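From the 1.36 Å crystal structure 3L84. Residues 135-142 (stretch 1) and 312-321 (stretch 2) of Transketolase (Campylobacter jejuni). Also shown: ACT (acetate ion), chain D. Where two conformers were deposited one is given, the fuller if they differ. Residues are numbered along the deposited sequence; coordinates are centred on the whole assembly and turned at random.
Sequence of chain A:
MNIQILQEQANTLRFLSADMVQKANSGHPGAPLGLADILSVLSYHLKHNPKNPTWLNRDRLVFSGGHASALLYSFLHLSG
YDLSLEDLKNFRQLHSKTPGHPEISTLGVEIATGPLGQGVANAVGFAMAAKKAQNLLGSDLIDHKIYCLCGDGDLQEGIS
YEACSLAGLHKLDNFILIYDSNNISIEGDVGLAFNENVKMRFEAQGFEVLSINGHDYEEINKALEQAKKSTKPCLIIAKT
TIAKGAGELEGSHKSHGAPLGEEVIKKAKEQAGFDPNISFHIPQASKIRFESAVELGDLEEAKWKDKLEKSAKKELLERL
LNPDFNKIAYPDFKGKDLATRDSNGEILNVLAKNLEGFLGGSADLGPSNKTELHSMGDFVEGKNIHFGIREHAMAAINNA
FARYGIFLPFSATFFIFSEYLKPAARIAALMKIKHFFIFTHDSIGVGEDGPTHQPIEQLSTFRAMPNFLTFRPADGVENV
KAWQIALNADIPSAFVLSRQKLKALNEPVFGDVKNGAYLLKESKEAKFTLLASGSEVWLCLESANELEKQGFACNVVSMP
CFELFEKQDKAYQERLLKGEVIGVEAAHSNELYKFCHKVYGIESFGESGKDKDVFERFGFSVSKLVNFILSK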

ATOM      1  N   ASN A 135      18.412  25.185  -6.774  1.00  7.24           N
ATOM      2  CA  ASN A 135      19.698  24.733  -7.333  1.00  7.79           C
ATOM      3  C   ASN A 135      19.826  25.084  -8.812  1.00  7.96           C
ATOM      4  O   ASN A 135      20.889  25.510  -9.267  1.00  9.57           O
ATOM      5  CB  ASN A 135      19.865  23.216  -7.147  1.00  7.71           C
ATOM      6  CG  ASN A 135      21.106  22.675  -7.832  1.00 10.61           C
ATOM      7  OD1 ASN A 135      22.224  22.907  -7.352  1.00 13.87           O
ATOM      8  ND2 ASN A 135      20.919  22.009  -8.943  1.00  9.43           N
ATOM      9  N   LEU A 136      18.761  24.886  -9.585  1.00  7.77           N
ATOM     10  CA  LEU A 136      18.804  25.137 -11.012  1.00  7.44           C
ATOM     11  C   LEU A 136      18.707  26.612 -11.385  1.00  8.45           C
ATOM     12  O   LEU A 136      19.415  27.069 -12.290  1.00  9.93           O
ATOM     13  CB  LEU A 136      17.648  24.384 -11.671  1.00  8.22           C
ATOM     14  CG  LEU A 136      17.754  22.863 -11.692  1.00  9.49           C
ATOM     15  CD1 LEU A 136      16.479  22.294 -12.304  1.00 12.26           C
ATOM     16  CD2 LEU A 136      18.985  22.384 -12.471  1.00 13.03           C
ATOM     17  N   LEU A 137      17.830  27.352 -10.708  1.00  7.64           N
ATOM     18  CA  LEU A 137      17.470  28.721 -11.102  1.00  8.63           C
ATOM     19  C   LEU A 137      18.039  29.824 -10.214  1.00  8.42           C
ATOM     20  O   LEU A 137      17.989  31.003 -10.588  1.00  9.29           O
ATOM     21  CB  LEU A 137      15.942  28.869 -11.120  1.00  7.87           C
ATOM     22  CG  LEU A 137      15.239  27.920 -12.068  1.00  8.09           C
ATOM     23  CD1 LEU A 137      13.722  27.988 -11.897  1.00  9.10           C
ATOM     24  CD2 LEU A 137      15.639  28.173 -13.533  1.00  9.18           C
ATOM     25  N   GLY A 138      18.578  29.456  -9.059  1.00  8.35           N
ATOM     26  CA  GLY A 138      19.141  30.388  -8.103  1.00  8.43           C
ATOM     27  C   GLY A 138      18.207  30.811  -7.006  1.00  9.72           C
ATOM     28  O   GLY A 138      16.987  30.871  -7.188  1.00  8.75           O
ATOM     29  N   SER A 139      18.777  31.178  -5.856  1.00 11.93           N
ATOM     30  CA  SER A 139      17.981  31.700  -4.734  1.00 13.66           C
ATOM     31  C   SER A 139      17.346  33.056  -4.992  1.00 12.87           C
ATOM     32  O   SER A 139      16.386  33.405  -4.301  1.00 13.02           O
ATOM     33  CB  SER A 139      18.809  31.747  -3.451  1.00 15.54           C
ATOM     34  OG  SER A 139      19.923  32.573  -3.612  1.00 18.26           O
ATOM     35  N   ASP A 140      17.827  33.789  -6.001  1.00 12.61           N
ATOM     36  CA  ASP A 140      17.178  35.031  -6.428  0.50 12.95           C
ATOM     37  C   ASP A 140      15.791  34.747  -7.010  1.00 12.19           C
ATOM     38  O   ASP A 140      14.888  35.581  -6.946  1.00 12.70           O
ATOM     39  CB  ASP A 140      18.000  35.762  -7.503  0.50 13.76           C
ATOM     40  CG  ASP A 140      19.276  36.387  -6.968  0.50 16.00           C
ATOM     41  OD1 ASP A 140      19.357  36.674  -5.751  0.50 19.31           O
ATOM     42  OD2 ASP A 140      20.192  36.615  -7.794  0.50 18.73           O
ATOM     43  N   LEU A 141      15.615  33.571  -7.606  1.00  9.73           N
ATOM     44  CA  LEU A 141      14.374  33.243  -8.300  1.00  8.89           C
ATOM     45  C   LEU A 141      13.469  32.269  -7.532  1.00  8.70           C
ATOM     46  O   LEU A 141      12.257  32.215  -7.763  1.00  9.35           O
ATOM     47  CB  LEU A 141      14.667  32.652  -9.675  1.00  9.35           C
ATOM     48  CG  LEU A 141      15.290  33.605 -10.687  1.00  8.76           C
ATOM     49  CD1 LEU A 141      15.446  32.927 -12.058  1.00  9.79           C
ATOM     50  CD2 LEU A 141      14.496  34.921 -10.781  1.00 12.05           C
ATOM     51  N   ILE A 142      14.035  31.431  -6.665  1.00  8.74           N
ATOM     52  CA  ILE A 142      13.235  30.461  -5.920  1.00  8.54           C
ATOM     53  C   ILE A 142      13.496  30.624  -4.443  1.00  9.07           C
ATOM     54  O   ILE A 142      14.610  30.399  -3.971  1.00  9.87           O
ATOM     55  CB  ILE A 142      13.506  29.017  -6.345  1.00  8.54           C
ATOM     56  CG1 ILE A 142      13.187  28.829  -7.834  1.00  8.89           C
ATOM     57  CG2 ILE A 142      12.686  28.037  -5.480  1.00  9.68           C
ATOM     58  CD1 ILE A 142      11.704  28.849  -8.223  1.00  9.71           C
ATOM     59  N   ALA A 312      20.345  35.195 -15.441  1.00 13.25           N
ATOM     60  CA  ALA A 312      21.014  34.462 -16.503  1.00 12.88           C
ATOM     61  C   ALA A 312      20.327  33.110 -16.736  1.00 12.40           C
ATOM     62  O   ALA A 312      20.844  32.251 -17.436  1.00 12.64           O
ATOM     63  CB  ALA A 312      22.473  34.250 -16.148  1.00 14.38           C
ATOM     64  N   LYS A 313      19.147  32.946 -16.151  1.00 12.40           N
ATOM     65  CA  LYS A 313      18.429  31.668 -16.166  1.00 12.64           C
ATOM     66  C   LYS A 313      17.231  31.635 -17.099  1.00 12.20           C
ATOM     67  O   LYS A 313      16.480  30.627 -17.094  1.00 11.29           O
ATOM     68  CB  LYS A 313      17.905  31.343 -14.763  1.00 14.26           C
ATOM     69  CG  LYS A 313      18.959  31.312 -13.702  1.00 15.84           C
ATOM     70  CD  LYS A 313      19.994  30.292 -13.967  1.00 18.18           C
ATOM     71  CE  LYS A 313      21.006  30.182 -12.836  1.00 21.86           C
ATOM     72  NZ  LYS A 313      21.995  29.109 -13.132  1.00 23.06           N
ATOM     73  N   LYS A 314      17.008  32.676 -17.885  1.00 10.94           N
ATOM     74  CA  LYS A 314      15.797  32.774 -18.718  1.00 10.74           C
ATOM     75  C   LYS A 314      15.638  31.637 -19.710  1.00 10.92           C
ATOM     76  O   LYS A 314      14.543  31.079 -19.852  1.00 11.00           O
ATOM     77  CB  LYS A 314      15.727  34.105 -19.492  1.00 12.22           C
ATOM     78  CG  LYS A 314      15.466  35.305 -18.657  1.00 14.29           C
ATOM     79  CD  LYS A 314      15.376  36.578 -19.521  1.00 13.79           C
ATOM     80  CE  LYS A 314      16.701  37.004 -20.145  1.00 15.94           C
ATOM     81  NZ  LYS A 314      17.659  37.531 -19.128  1.00 17.57           N
ATOM     82  N   GLU A 315      16.704  31.330 -20.439  1.00  9.90           N
ATOM     83  CA  GLU A 315      16.640  30.282 -21.453  1.00 10.01           C
ATOM     84  C   GLU A 315      16.463  28.924 -20.783  1.00  8.80           C
ATOM     85  O   GLU A 315      15.718  28.094 -21.276  1.00  8.74           O
ATOM     86  CB  GLU A 315      17.883  30.285 -22.362  1.00 10.73           C
ATOM     87  CG  GLU A 315      17.981  31.502 -23.313  1.00 14.36           C
ATOM     88  CD  GLU A 315      19.020  31.343 -24.437  1.00 20.66           C
ATOM     89  OE1 GLU A 315      19.429  30.196 -24.779  1.00 26.71           O
ATOM     90  OE2 GLU A 315      19.390  32.386 -25.013  1.00 26.24           O
ATOM     91  N   LEU A 316      17.141  28.709 -19.660  1.00  8.81           N
ATOM     92  CA  LEU A 316      16.966  27.451 -18.935  1.00  8.56           C
ATOM     93  C   LEU A 316      15.504  27.275 -18.502  1.00  8.28           C
ATOM     94  O   LEU A 316      14.937  26.220 -18.710  1.00  7.38           O
ATOM     95  CB  LEU A 316      17.878  27.419 -17.710  1.00  9.70           C
ATOM     96  CG  LEU A 316      17.645  26.265 -16.733  1.00  9.49           C
ATOM     97  CD1 LEU A 316      17.754  24.910 -17.429  1.00 11.10           C
ATOM     98  CD2 LEU A 316      18.578  26.348 -15.545  1.00 13.26           C
ATOM     99  N   LEU A 317      14.907  28.303 -17.913  1.00  8.09           N
ATOM    100  CA  LEU A 317      13.537  28.191 -17.464  1.00  7.62           C
ATOM    101  C   LEU A 317      12.638  27.883 -18.664  1.00  7.32           C
ATOM    102  O   LEU A 317      11.776  27.032 -18.565  1.00  7.87           O
ATOM    103  CB  LEU A 317      13.092  29.424 -16.684  1.00  7.09           C
ATOM    104  CG  LEU A 317      11.630  29.390 -16.234  1.00  6.57           C
ATOM    105  CD1 LEU A 317      11.339  28.166 -15.394  1.00  8.07           C
ATOM    106  CD2 LEU A 317      11.268  30.680 -15.469  1.00  8.18           C
ATOM    107  N   GLU A 318      12.869  28.537 -19.800  1.00  9.00           N
ATOM    108  CA  GLU A 318      12.063  28.243 -20.977  1.00  9.21           C
ATOM    109  C   GLU A 318      12.202  26.806 -21.461  1.00  8.99           C
ATOM    110  O   GLU A 318      11.205  26.206 -21.872  1.00  9.78           O
ATOM    111  CB  GLU A 318      12.310  29.264 -22.097  1.00 10.16           C
ATOM    112  CG  GLU A 318      11.560  30.577 -21.835  1.00 14.65           C
ATOM    113  CD  GLU A 318      10.017  30.381 -21.913  1.00 20.02           C
ATOM    114  OE1 GLU A 318       9.297  30.640 -20.926  1.00 23.09           O
ATOM    115  OE2 GLU A 318       9.519  29.915 -22.964  1.00 26.68           O
ATOM    116  N   ARG A 319      13.412  26.246 -21.413  1.00  7.84           N
ATOM    117  CA  ARG A 319      13.579  24.832 -21.755  1.00  7.98           C
ATOM    118  C   ARG A 319      12.847  23.927 -20.785  1.00  7.91           C
ATOM    119  O   ARG A 319      12.276  22.911 -21.197  1.00  8.59           O
ATOM    120  CB  ARG A 319      15.054  24.454 -21.822  1.00  8.72           C
ATOM    121  CG  ARG A 319      15.830  25.139 -22.941  1.00  8.62           C
ATOM    122  CD  ARG A 319      17.200  24.534 -23.147  1.00  9.05           C
ATOM    123  NE  ARG A 319      18.075  24.652 -21.987  1.00  9.90           N
ATOM    124  CZ  ARG A 319      18.866  25.677 -21.723  1.00  9.99           C
ATOM    125  NH1 ARG A 319      18.893  26.761 -22.503  1.00 14.05           N
ATOM    126  NH2 ARG A 319      19.644  25.663 -20.640  1.00 10.65           N
ATOM    127  N   LEU A 320      12.881  24.251 -19.494  1.00  7.27           N
ATOM    128  CA  LEU A 320      12.207  23.431 -18.508  1.00  7.66           C
ATOM    129  C   LEU A 320      10.696  23.453 -18.692  1.00  8.21           C
ATOM    130  O   LEU A 320      10.009  22.461 -18.479  1.00  8.98           O
ATOM    131  CB  LEU A 320      12.569  23.901 -17.101  1.00  7.10           C
ATOM    132  CG  LEU A 320      13.985  23.670 -16.648  1.00  7.02           C
ATOM    133  CD1 LEU A 320      14.279  24.499 -15.430  1.00  7.68           C
ATOM    134  CD2 LEU A 320      14.257  22.191 -16.393  1.00  7.96           C
ATOM    135  N   LEU A 321      10.174  24.607 -19.103  1.00  8.30           N
ATOM    136  CA  LEU A 321       8.729  24.771 -19.280  1.00  8.88           C
ATOM    137  C   LEU A 321       8.263  24.192 -20.622  1.00  9.53           C
ATOM    138  O   LEU A 321       7.093  23.892 -20.755  1.00 12.06           O
ATOM    139  CB  LEU A 321       8.339  26.255 -19.209  1.00  8.17           C
ATOM    140  CG  LEU A 321       8.512  26.907 -17.827  1.00  7.78           C
ATOM    141  CD1 LEU A 321       8.285  28.391 -17.965  1.00  9.67           C
ATOM    142  CD2 LEU A 321       7.544  26.323 -16.825  1.00  9.92           C
TER
HETATM  143  C   ACT D3001      19.222  34.140 -20.423  1.00 30.91           C
HETATM  144  O   ACT D3001      19.289  32.864 -20.425  1.00 31.11           O
HETATM  145  OXT ACT D3001      19.103  34.677 -19.282  1.00 33.06           O
HETATM  146  CH3 ACT D3001      19.159  34.959 -21.688  1.00 32.50           C
HETATM  147  O   HOH W   1      21.574  25.820 -13.431  1.00 20.99           O

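The end of one helix is met here by the long side chain of Lys-313, the residue just before another helix, which lies along the backbone where the first helix runs out. Lys-313 CG lies 3.3 Å from Leu-137 O, and the chain, extended beyond CG with chi3 and chi4 both t, carries Lys-313 NZ to Leu-136 O for a weak hydrogen bond of 3.4 Å. A water reinforces this link: it donates to Leu-136 O at 2.7 Å and accepts a weak bond from Lys-313 NZ at 3.3 Å. Lysine suits this place because its methylenes can pack while its ammonium group reaches a carbonyl at the partly exposed margin.

Beside this polar link, leucines form the apolar part of the contact; their branched, uncharged side chains offer two methyl groups for packing and no polar group needing a partner. Leu-137, buried, packs against the second helix: Leu-137 CD2 lies 4.0 Å from Leu-316 CD2 and 4.2 Å from Leu-317 CB, and Leu-137 CD1 4.2 Å from Leu-317 CD1. One helical turn beyond Leu-316, Leu-320 CD1 comes within 4.4 Å of Leu-136 CD1. Leu-141 CD1 packs 4.0 Å from Lys-313 CB, using the lysine's apolar base. Gly-138, the first residue past the helix, leaves helical geometry with positive phi; at its backbone angles a CB would jam against the preceding carbonyl oxygen, so glycine fits the turn. The contact buries 343 Å², both sides summed.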